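Local coordinates for Glyco_hydro_cc domain-containing protein (Cryptococcus neoformans, PDB 6UBC) that probably binds beta-1,3-glucan oligosaccharides, as a subgroup VII member of glycoside hydrolase family GH128, at residues L429-S432 with G433-L437; L437-I440 with S441-H444; I389-F392 with I393-V397; G246-D249 with S250-S254. All coordinates share one frame; numbering follows the deposited sequence.

Interaction 1: residues L429-S432 with G433-L437; sequences LTES and GQTYL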
loop_
_atom_site.group_PDB
_atom_site.type_symbol
_atom_site.label_atom_id
_atom_site.label_comp_id
_atom_site.label_asym_id
_atom_site.label_seq_id
_atom_site.Cartn_x
_atom_site.Cartn_y
_atom_site.Cartn_z
ATOM N N LEU A 429 -6.460 8.638 -19.066
ATOM C CA LEU A 429 -6.225 9.239 -17.744
ATOM C C LEU A 429 -7.343 10.208 -17.418
ATOM O O LEU A 429 -7.621 11.168 -18.170
ATOM C CB LEU A 429 -4.847 9.910 -17.697
ATOM C CG LEU A 429 -4.356 10.234 -16.301
ATOM C CD1 LEU A 429 -4.004 8.973 -15.538
ATOM C CD2 LEU A 429 -3.156 11.153 -16.364
ATOM N N THR A 430 -8.088 9.866 -16.367
ATOM C CA THR A 430 -9.300 10.563 -15.958
ATOM C C THR A 430 -8.936 11.878 -15.302
ATOM O O THR A 430 -7.749 12.110 -14.971
ATOM C CB THR A 430 -10.129 9.728 -14.978
ATOM O OG1 THR A 430 -9.363 9.648 -13.770
ATOM C CG2 THR A 430 -10.453 8.360 -15.555
ATOM N N GLU A 431 -9.925 12.701 -15.009
ATOM C CA GLU A 431 -9.674 13.946 -14.251
ATOM C C GLU A 431 -8.980 13.575 -12.910
ATOM O O GLU A 431 -8.027 14.288 -12.444
ATOM C CB GLU A 431 -11.000 14.664 -14.018
ATOM C CG GLU A 431 -10.805 15.915 -13.175
ATOM C CD GLU A 431 -11.983 16.853 -13.165
ATOM O OE1 GLU A 431 -12.977 16.606 -13.873
ATOM O OE2 GLU A 431 -11.926 17.833 -12.435
ATOM N N SER A 432 -9.503 12.594 -12.179
ATOM C CA SER A 432 -8.876 12.221 -10.890
ATOM C C SER A 432 -7.437 11.788 -11.118
ATOM O O SER A 432 -6.559 12.217 -10.320
ATOM C CB SER A 432 -9.642 11.166 -10.113
ATOM O OG SER A 432 -10.913 11.663 -9.748
ATOM N N GLY A 433 -7.179 10.943 -12.111
ATOM C CA GLY A 433 -5.811 10.517 -12.474
ATOM C C GLY A 433 -4.897 11.714 -12.732
ATOM O O GLY A 433 -3.706 11.755 -12.237
ATOM N N GLN A 434 -5.404 12.678 -13.495
ATOM C CA GLN A 434 -4.650 13.919 -13.814
ATOM C C GLN A 434 -4.415 14.758 -12.563
ATOM O O GLN A 434 -3.351 15.349 -12.474
ATOM C CB GLN A 434 -5.448 14.718 -14.842
ATOM C CG GLN A 434 -5.540 14.001 -16.153
ATOM C CD GLN A 434 -6.379 14.771 -17.153
ATOM O OE1 GLN A 434 -6.307 16.013 -17.224
ATOM N NE2 GLN A 434 -7.083 13.996 -17.986
ATOM N N THR A 435 -5.366 14.823 -11.631
ATOM C CA THR A 435 -5.170 15.628 -10.406
ATOM C C THR A 435 -4.017 14.966 -9.631
ATOM O O THR A 435 -3.148 15.677 -9.122
ATOM C CB THR A 435 -6.402 15.686 -9.498
ATOM O OG1 THR A 435 -7.444 16.331 -10.239
ATOM C CG2 THR A 435 -6.115 16.447 -8.225
ATOM N N TYR A 436 -4.011 13.638 -9.533
ATOM C CA TYR A 436 -2.903 12.987 -8.800
ATOM C C TYR A 436 -1.581 13.300 -9.523
ATOM O O TYR A 436 -0.593 13.656 -8.865
ATOM C CB TYR A 436 -3.071 11.463 -8.753
ATOM C CG TYR A 436 -2.011 10.740 -7.964
ATOM C CD1 TYR A 436 -1.877 10.932 -6.605
ATOM C CD2 TYR A 436 -1.264 9.721 -8.546
ATOM C CE1 TYR A 436 -0.975 10.195 -5.867
ATOM C CE2 TYR A 436 -0.332 8.996 -7.820
ATOM C CZ TYR A 436 -0.180 9.232 -6.467
ATOM O OH TYR A 436 0.702 8.497 -5.699
ATOM N N LEU A 437 -1.562 13.128 -10.841
ATOM C CA LEU A 437 -0.306 13.323 -11.628
ATOM C C LEU A 437 0.190 14.755 -11.392
ATOM O O LEU A 437 1.400 14.940 -11.169
ATOM C CB LEU A 437 -0.496 12.970 -13.092
ATOM C CG LEU A 437 0.711 13.236 -14.035
ATOM C CD1 LEU A 437 1.946 12.578 -13.529
ATOM C CD2 LEU A 437 0.403 12.839 -15.478
#
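The flat carboxamide of Gln434 turns its edge to Leu429: NE2 donates to Leu429 O at 2.9 Å, and that oxygen lies almost exactly in the amide plane. The carbonyl is met differently, with NE2 standing above the plane of the peptide, 46° out of it, so no lone pair points at the donor. The aliphatic part of the same side chain crosses Leu429, whose CD2 is 3.7 Å from Gln434 CG; the same methyl also meets Leu437 CD2 at 4.0 Å. Leu429 CD1 leans over the bare backbone of Gly433, 3.9 Å from its CA. The second flat group, the ring of Tyr436, leads away from this turn and meets the Tyr411 ring with planes at about 55°, its OH bonded to Gly205 O. Thr430 closes the turn. Its OG1 sits between backbone N and carbonyl carbon (chi1 68°), which brings it 3.0 Å from Gly433 N in a nearly straight bond; OG1 is also hydrogen-bonded to Asp422 O. Thr430 O takes Gln434 N at 2.8 Å. A threonine N-cap with a leucine just before it is thus how helix 431-441 begins after strand 428-429.

Interaction 2: residues L437-I440 with S441-H444; sequences LTAI and SQYH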
loop_
_atom_site.group_PDB
_atom_site.type_symbol
_atom_site.label_atom_id
_atom_site.label_comp_id
_atom_site.label_asym_id
_atom_site.label_seq_id
_atom_site.Cartn_x
_atom_site.Cartn_y
_atom_site.Cartn_z
ATOM N N LEU A 437 -1.562 13.128 -10.841
ATOM C CA LEU A 437 -0.306 13.323 -11.628
ATOM C C LEU A 437 0.190 14.755 -11.392
ATOM O O LEU A 437 1.400 14.940 -11.169
ATOM C CB LEU A 437 -0.496 12.970 -13.092
ATOM C CG LEU A 437 0.711 13.236 -14.035
ATOM C CD1 LEU A 437 1.946 12.578 -13.529
ATOM C CD2 LEU A 437 0.403 12.839 -15.478
ATOM N N THR A 438 -0.667 15.744 -11.506
ATOM C CA THR A 438 -0.277 17.154 -11.326
ATOM C C THR A 438 0.243 17.393 -9.923
ATOM O O THR A 438 1.268 18.043 -9.791
ATOM C CB THR A 438 -1.442 18.096 -11.629
ATOM O OG1 THR A 438 -1.803 17.881 -12.994
ATOM C CG2 THR A 438 -1.032 19.522 -11.409
ATOM N N ALA A 439 -0.427 16.870 -8.919
ATOM C CA ALA A 439 -0.009 17.041 -7.511
ATOM C C ALA A 439 1.375 16.402 -7.304
ATOM O O ALA A 439 2.259 17.072 -6.729
ATOM C CB ALA A 439 -1.058 16.478 -6.588
ATOM N N ILE A 440 1.637 15.180 -7.756
ATOM C CA ILE A 440 2.915 14.536 -7.401
ATOM C C ILE A 440 4.001 15.206 -8.261
ATOM O O ILE A 440 5.125 15.240 -7.824
ATOM C CB ILE A 440 2.850 13.028 -7.586
ATOM C CG1 ILE A 440 2.659 12.591 -9.048
ATOM C CG2 ILE A 440 1.764 12.427 -6.709
ATOM C CD1 ILE A 440 2.764 11.101 -9.234
ATOM N N SER A 441 3.647 15.806 -9.397
ATOM C CA SER A 441 4.624 16.415 -10.338
ATOM C C SER A 441 5.193 17.714 -9.742
ATOM O O SER A 441 6.306 18.147 -10.183
ATOM C CB SER A 441 4.003 16.641 -11.739
ATOM O OG SER A 441 3.832 15.361 -12.362
ATOM N N GLN A 442 4.536 18.303 -8.758
ATOM C CA GLN A 442 5.084 19.490 -8.066
ATOM C C GLN A 442 6.344 19.108 -7.276
ATOM O O GLN A 442 7.142 20.003 -6.979
ATOM C CB GLN A 442 4.132 20.021 -7.016
ATOM C CG GLN A 442 2.814 20.475 -7.585
ATOM C CD GLN A 442 1.896 20.724 -6.415
ATOM O OE1 GLN A 442 1.382 19.800 -5.721
ATOM N NE2 GLN A 442 1.750 21.991 -6.150
ATOM N N TYR A 443 6.515 17.839 -6.951
ATOM C CA TYR A 443 7.622 17.335 -6.076
ATOM C C TYR A 443 8.728 16.693 -6.898
ATOM O O TYR A 443 9.893 16.916 -6.593
ATOM C CB TYR A 443 7.081 16.382 -4.994
ATOM C CG TYR A 443 6.115 17.082 -4.076
ATOM C CD1 TYR A 443 6.566 17.798 -2.972
ATOM C CD2 TYR A 443 4.754 17.135 -4.364
ATOM C CE1 TYR A 443 5.705 18.555 -2.192
ATOM C CE2 TYR A 443 3.891 17.860 -3.564
ATOM C CZ TYR A 443 4.360 18.577 -2.488
ATOM O OH TYR A 443 3.506 19.288 -1.703
ATOM N N HIS A 444 8.376 15.886 -7.888
ATOM C CA HIS A 444 9.358 15.204 -8.763
ATOM C C HIS A 444 8.797 15.052 -10.176
ATOM O O HIS A 444 7.594 14.941 -10.463
ATOM C CB HIS A 444 9.768 13.869 -8.163
ATOM C CG HIS A 444 10.214 13.968 -6.729
ATOM N ND1 HIS A 444 11.521 14.277 -6.382
ATOM C CD2 HIS A 444 9.562 13.663 -5.578
ATOM C CE1 HIS A 444 11.635 14.194 -5.054
ATOM N NE2 HIS A 444 10.437 13.826 -4.536
ATOM O OXT HIS A 444 9.664 15.035 -11.030
#
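At the C-terminal end of helix 431-441, where the chain itself finishes, Leu437 O is gripped twice by Ser441, through the backbone and through the hydroxyl. This is the familiar way a serine folds back on the carbonyl four residues earlier in a helix. The N-H of Ser441 reaches Leu437 O at 3.0 Å. The hydroxyl OG donates to Leu437 O at 2.7 Å, because chi1 of -71° sets OG beside its own backbone N and so facing the preceding turn. OG also brushes the side chain of Leu437, with CD1 at 3.6 Å.

Beyond this, three-residue bonds, 3-10-like, appear alongside weak four-residue ones. Gln442 N donates to Ala439 O at 3.3 Å and weakly to Thr438 O; Tyr443 N donates to Ile440 O at 3.1 Å, and His444 N adds a weak bond to the same oxygen. In both three-residue bonds the donor stands well above the carbonyl plane, consistent with a somewhat tighter last turn. The Tyr443 ring presents its edge to the helix end, with Ala439 O 3.4 Å from CD2 and Ile440 O in the ring plane; elsewhere the ring packs on Val397 and Glu401 of helix 386-402. The terminal carboxylate is held through His444 O and His218 ND1. The two donors of Ser441, N and OG, come to Leu437 O from opposite faces of its peptide plane.

Interaction 3: residues I389-F392 with I393-V397; sequences INTF and INDIV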
loop_
_atom_site.group_PDB
_atom_site.type_symbol
_atom_site.label_atom_id
_atom_site.label_comp_id
_atom_site.label_asym_id
_atom_site.label_seq_id
_atom_site.Cartn_x
_atom_site.Cartn_y
_atom_site.Cartn_z
ATOM N N ILE A 389 -13.214 15.319 -4.539
ATOM C CA ILE A 389 -12.108 14.365 -4.841
ATOM C C ILE A 389 -10.826 15.105 -5.172
ATOM O O ILE A 389 -9.801 14.715 -4.660
ATOM C CB ILE A 389 -12.515 13.372 -5.949
ATOM C CG1 ILE A 389 -13.474 12.346 -5.338
ATOM C CG2 ILE A 389 -11.338 12.721 -6.621
ATOM C CD1 ILE A 389 -14.304 11.557 -6.345
ATOM N N ASN A 390 -10.899 16.086 -6.052
ATOM C CA ASN A 390 -9.708 16.862 -6.468
ATOM C C ASN A 390 -9.057 17.507 -5.236
ATOM O O ASN A 390 -7.830 17.446 -5.102
ATOM C CB ASN A 390 -10.038 17.913 -7.516
ATOM C CG ASN A 390 -10.418 17.339 -8.847
ATOM O OD1 ASN A 390 -10.069 16.193 -9.191
ATOM N ND2 ASN A 390 -11.157 18.122 -9.595
ATOM N N THR A 391 -9.861 18.134 -4.380
ATOM C CA THR A 391 -9.368 18.811 -3.156
ATOM C C THR A 391 -8.663 17.813 -2.238
ATOM O O THR A 391 -7.526 18.090 -1.747
ATOM C CB THR A 391 -10.477 19.537 -2.409
ATOM O OG1 THR A 391 -11.047 20.475 -3.323
ATOM C CG2 THR A 391 -9.930 20.172 -1.164
ATOM N N PHE A 392 -9.278 16.656 -2.097
ATOM C CA PHE A 392 -8.728 15.548 -1.293
ATOM C C PHE A 392 -7.379 15.122 -1.844
ATOM O O PHE A 392 -6.473 14.956 -1.036
ATOM C CB PHE A 392 -9.715 14.389 -1.227
ATOM C CG PHE A 392 -9.230 13.267 -0.370
ATOM C CD1 PHE A 392 -9.465 13.292 0.988
ATOM C CD2 PHE A 392 -8.634 12.142 -0.944
ATOM C CE1 PHE A 392 -9.117 12.207 1.775
ATOM C CE2 PHE A 392 -8.267 11.071 -0.167
ATOM C CZ PHE A 392 -8.457 11.129 1.210
ATOM N N ILE A 393 -7.290 14.863 -3.148
ATOM C CA ILE A 393 -6.026 14.354 -3.743
ATOM C C ILE A 393 -4.956 15.433 -3.511
ATOM O O ILE A 393 -3.835 15.092 -3.107
ATOM C CB ILE A 393 -6.215 14.029 -5.247
ATOM C CG1 ILE A 393 -7.084 12.774 -5.469
ATOM C CG2 ILE A 393 -4.857 13.869 -5.877
ATOM C CD1 ILE A 393 -7.673 12.659 -6.869
ATOM N N ASN A 394 -5.279 16.691 -3.775
ATOM C CA ASN A 394 -4.274 17.801 -3.684
ATOM C C ASN A 394 -3.810 17.932 -2.230
ATOM O O ASN A 394 -2.565 17.926 -1.988
ATOM C CB ASN A 394 -4.869 19.093 -4.221
ATOM C CG ASN A 394 -4.939 19.082 -5.738
ATOM O OD1 ASN A 394 -4.004 18.621 -6.411
ATOM N ND2 ASN A 394 -5.969 19.714 -6.279
ATOM N N ASP A 395 -4.771 17.866 -1.294
ATOM C CA ASP A 395 -4.526 17.989 0.147
ATOM C C ASP A 395 -3.670 16.827 0.639
ATOM O O ASP A 395 -2.750 17.046 1.455
ATOM C CB ASP A 395 -5.806 18.070 0.966
ATOM C CG ASP A 395 -6.575 19.394 0.900
ATOM O OD1 ASP A 395 -6.032 20.358 0.381
ATOM O OD2 ASP A 395 -7.716 19.424 1.370
ATOM N N ILE A 396 -4.015 15.589 0.286
ATOM C CA ILE A 396 -3.362 14.415 0.890
ATOM C C ILE A 396 -1.933 14.324 0.335
ATOM O O ILE A 396 -0.997 13.895 1.065
ATOM C CB ILE A 396 -4.210 13.118 0.697
ATOM C CG1 ILE A 396 -3.839 12.131 1.810
ATOM C CG2 ILE A 396 -4.073 12.503 -0.692
ATOM C CD1 ILE A 396 -4.651 10.837 1.800
ATOM N N VAL A 397 -1.733 14.668 -0.930
ATOM C CA VAL A 397 -0.365 14.611 -1.524
ATOM C C VAL A 397 0.541 15.626 -0.808
ATOM O O VAL A 397 1.643 15.212 -0.345
ATOM C CB VAL A 397 -0.405 14.794 -3.040
ATOM C CG1 VAL A 397 1.006 15.107 -3.572
ATOM C CG2 VAL A 397 -1.022 13.566 -3.737
#
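Ile389 and Ile393 pack on the buried side of helix 386-402, one turn apart: CG2 of Ile389 meets CD1 of Ile393 at 3.7 Å as the two branches pass at a slant. Both touch Trp421 and helix 431-441. Around the helix, Phe392 and Ile396 face other neighbours, Cys373 for the ring, Phe371 for the isoleucine and Met348 for both. Phe392 CG and Ile396 CG1 each lie anti to their backbone N (chi1 -177° and -155°), which lays the two side chains alongside each other, CZ 3.9 Å from Ile396 CD1. Between these faces and helix 431-441 runs a polar seam, where Asn390 OD1 bonds Thr435 OG1 and ND2 bonds Glu431 OE2.

The looser side belongs to Thr391 and Asp395, which point the same way. Thr391 OG1 bonds Ser387 O, and it is the methyl CG2 that faces the carboxylate, 3.4 Å from Asp395 OD2. The chemistry implies an amphipathic helix: apolar branches serve two sets of neighbours, one amide ties it to helix 431-441 by both ends, and Asp395, meeting from Thr391 a methyl and a carbonyl but no donor, probably draws little stabilisation of its charge from that residue.

Interaction 4: residues G246-D249 with S250-S254; sequences GTVD and STDAS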
loop_
_atom_site.group_PDB
_atom_site.type_symbol
_atom_site.label_atom_id
_atom_site.label_comp_id
_atom_site.label_asym_id
_atom_site.label_seq_id
_atom_site.Cartn_x
_atom_site.Cartn_y
_atom_site.Cartn_z
ATOM N N GLY A 246 -3.552 -17.851 -0.002
ATOM C CA GLY A 246 -3.702 -18.683 -1.219
ATOM C C GLY A 246 -4.993 -19.502 -1.252
ATOM O O GLY A 246 -4.972 -20.491 -1.991
ATOM N N THR A 247 -6.106 -19.083 -0.643
ATOM C CA THR A 247 -7.378 -19.873 -0.666
ATOM C C THR A 247 -8.663 -19.073 -0.875
ATOM O O THR A 247 -9.710 -19.712 -0.931
ATOM C CB THR A 247 -7.467 -20.640 0.651
ATOM O OG1 THR A 247 -7.476 -19.704 1.731
ATOM C CG2 THR A 247 -6.303 -21.598 0.780
ATOM N N VAL A 248 -8.629 -17.763 -1.041
ATOM C CA VAL A 248 -9.833 -16.899 -1.191
ATOM C C VAL A 248 -10.506 -17.099 -2.549
ATOM O O VAL A 248 -11.763 -16.919 -2.598
ATOM C CB VAL A 248 -9.516 -15.417 -0.978
ATOM C CG1 VAL A 248 -10.662 -14.498 -1.427
ATOM C CG2 VAL A 248 -9.178 -15.205 0.493
ATOM N N ASP A 249 -9.725 -17.506 -3.555
ATOM C CA ASP A 249 -10.128 -17.690 -4.975
ATOM C C ASP A 249 -8.838 -18.112 -5.695
ATOM O O ASP A 249 -7.777 -18.324 -5.037
ATOM C CB ASP A 249 -10.875 -16.458 -5.480
ATOM C CG ASP A 249 -10.037 -15.208 -5.406
ATOM O OD1 ASP A 249 -8.800 -15.388 -5.308
ATOM O OD2 ASP A 249 -10.617 -14.087 -5.390
ATOM N N SER A 250 -8.927 -18.423 -6.980
ATOM C CA SER A 250 -7.788 -18.945 -7.794
ATOM C C SER A 250 -6.695 -17.849 -8.017
ATOM O O SER A 250 -5.522 -18.173 -8.196
ATOM C CB SER A 250 -8.367 -19.407 -9.134
ATOM O OG SER A 250 -9.017 -18.290 -9.767
ATOM N N THR A 251 -7.058 -16.573 -7.965
ATOM C CA THR A 251 -6.047 -15.479 -8.080
ATOM C C THR A 251 -5.153 -15.502 -6.811
ATOM O O THR A 251 -3.925 -15.383 -6.974
ATOM C CB THR A 251 -6.723 -14.136 -8.305
ATOM O OG1 THR A 251 -7.386 -14.217 -9.561
ATOM C CG2 THR A 251 -5.781 -12.950 -8.329
ATOM N N ASP A 252 -5.735 -15.709 -5.638
ATOM C CA ASP A 252 -4.983 -15.807 -4.341
ATOM C C ASP A 252 -4.030 -16.999 -4.441
ATOM O O ASP A 252 -2.810 -16.874 -4.196
ATOM C CB ASP A 252 -5.972 -15.907 -3.199
ATOM C CG ASP A 252 -5.357 -15.928 -1.803
ATOM O OD1 ASP A 252 -4.127 -15.581 -1.700
ATOM O OD2 ASP A 252 -6.133 -16.197 -0.813
ATOM N N ALA A 253 -4.516 -18.136 -4.936
ATOM C CA ALA A 253 -3.675 -19.336 -5.132
ATOM C C ALA A 253 -2.505 -19.057 -6.084
ATOM O O ALA A 253 -1.356 -19.433 -5.792
ATOM C CB ALA A 253 -4.546 -20.508 -5.572
ATOM N N SER A 254 -2.768 -18.453 -7.233
ATOM C CA SER A 254 -1.750 -18.135 -8.252
ATOM C C SER A 254 -0.668 -17.193 -7.675
ATOM O O SER A 254 0.531 -17.326 -7.999
ATOM C CB SER A 254 -2.471 -17.448 -9.411
ATOM O OG SER A 254 -1.487 -17.131 -10.333
#
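Asp252 reaches back from the first turn of helix 250-260 toward the loop before it, and its carboxylate is wrapped by the backbone of Gly246, Thr247 and Val248. With CG anti to the backbone N (chi1 -176°), the group stands off the helix and each oxygen has its own task. OD2 takes Val248 N at 3.0 Å in a nearly straight bond, on its anti side and 16° out of the carboxylate plane. Thr247 N also points at OD2, at 2.9 Å, and Gly246 N at OD1, at 2.9 Å; both bonds are bent and weak. The Val248 side chain crosses that of Asp252 at about a right angle, its CG2 3.5 Å from OD2, and Trp243 packs against both. Gly246, with phi of 93°, bends the loop round the carboxylate.

Asp249 works in the opposite sense, reaching forward. Its OD1 accepts from Asp252 N at 3.1 Å, met nearly along the C-O axis, while Asp249 O takes Ala253 N at 3.3 Å. The two carboxylates therefore lie close, with Asp249 OD1 5.3 Å from Asp252 OD2, and the surrounding N-H groups probably offset their like charges. Such a pairing is an aspartate N-cap, joined to an acidic residue three places on that secures the preceding loop, and it starts the helix that follows strand 237-241 in this glycoside hydrolase core.

In the fold
Interactions 1 and 2 are the two ends of one helix, 431-441: a threonine cap opens it and a serine folded onto a carbonyl helps close it. Interaction 3 is the middle of helix 386-402, which lies against that helix; Asn390 joins it to interaction 1, and Val397 packs against Ala439 and Tyr443 of interaction 2. Interaction 3 has the largest share of buried residues and is mainly apolar, though like 1 and 2 it is only partly buried. Interaction 4 lies apart, about 34 Å centre to centre from interaction 3; it is largely at the surface and relies on carboxylates and backbone N-H groups. Interactions 1 and 4 both cap helix starts, by a hydroxyl and a carboxylate.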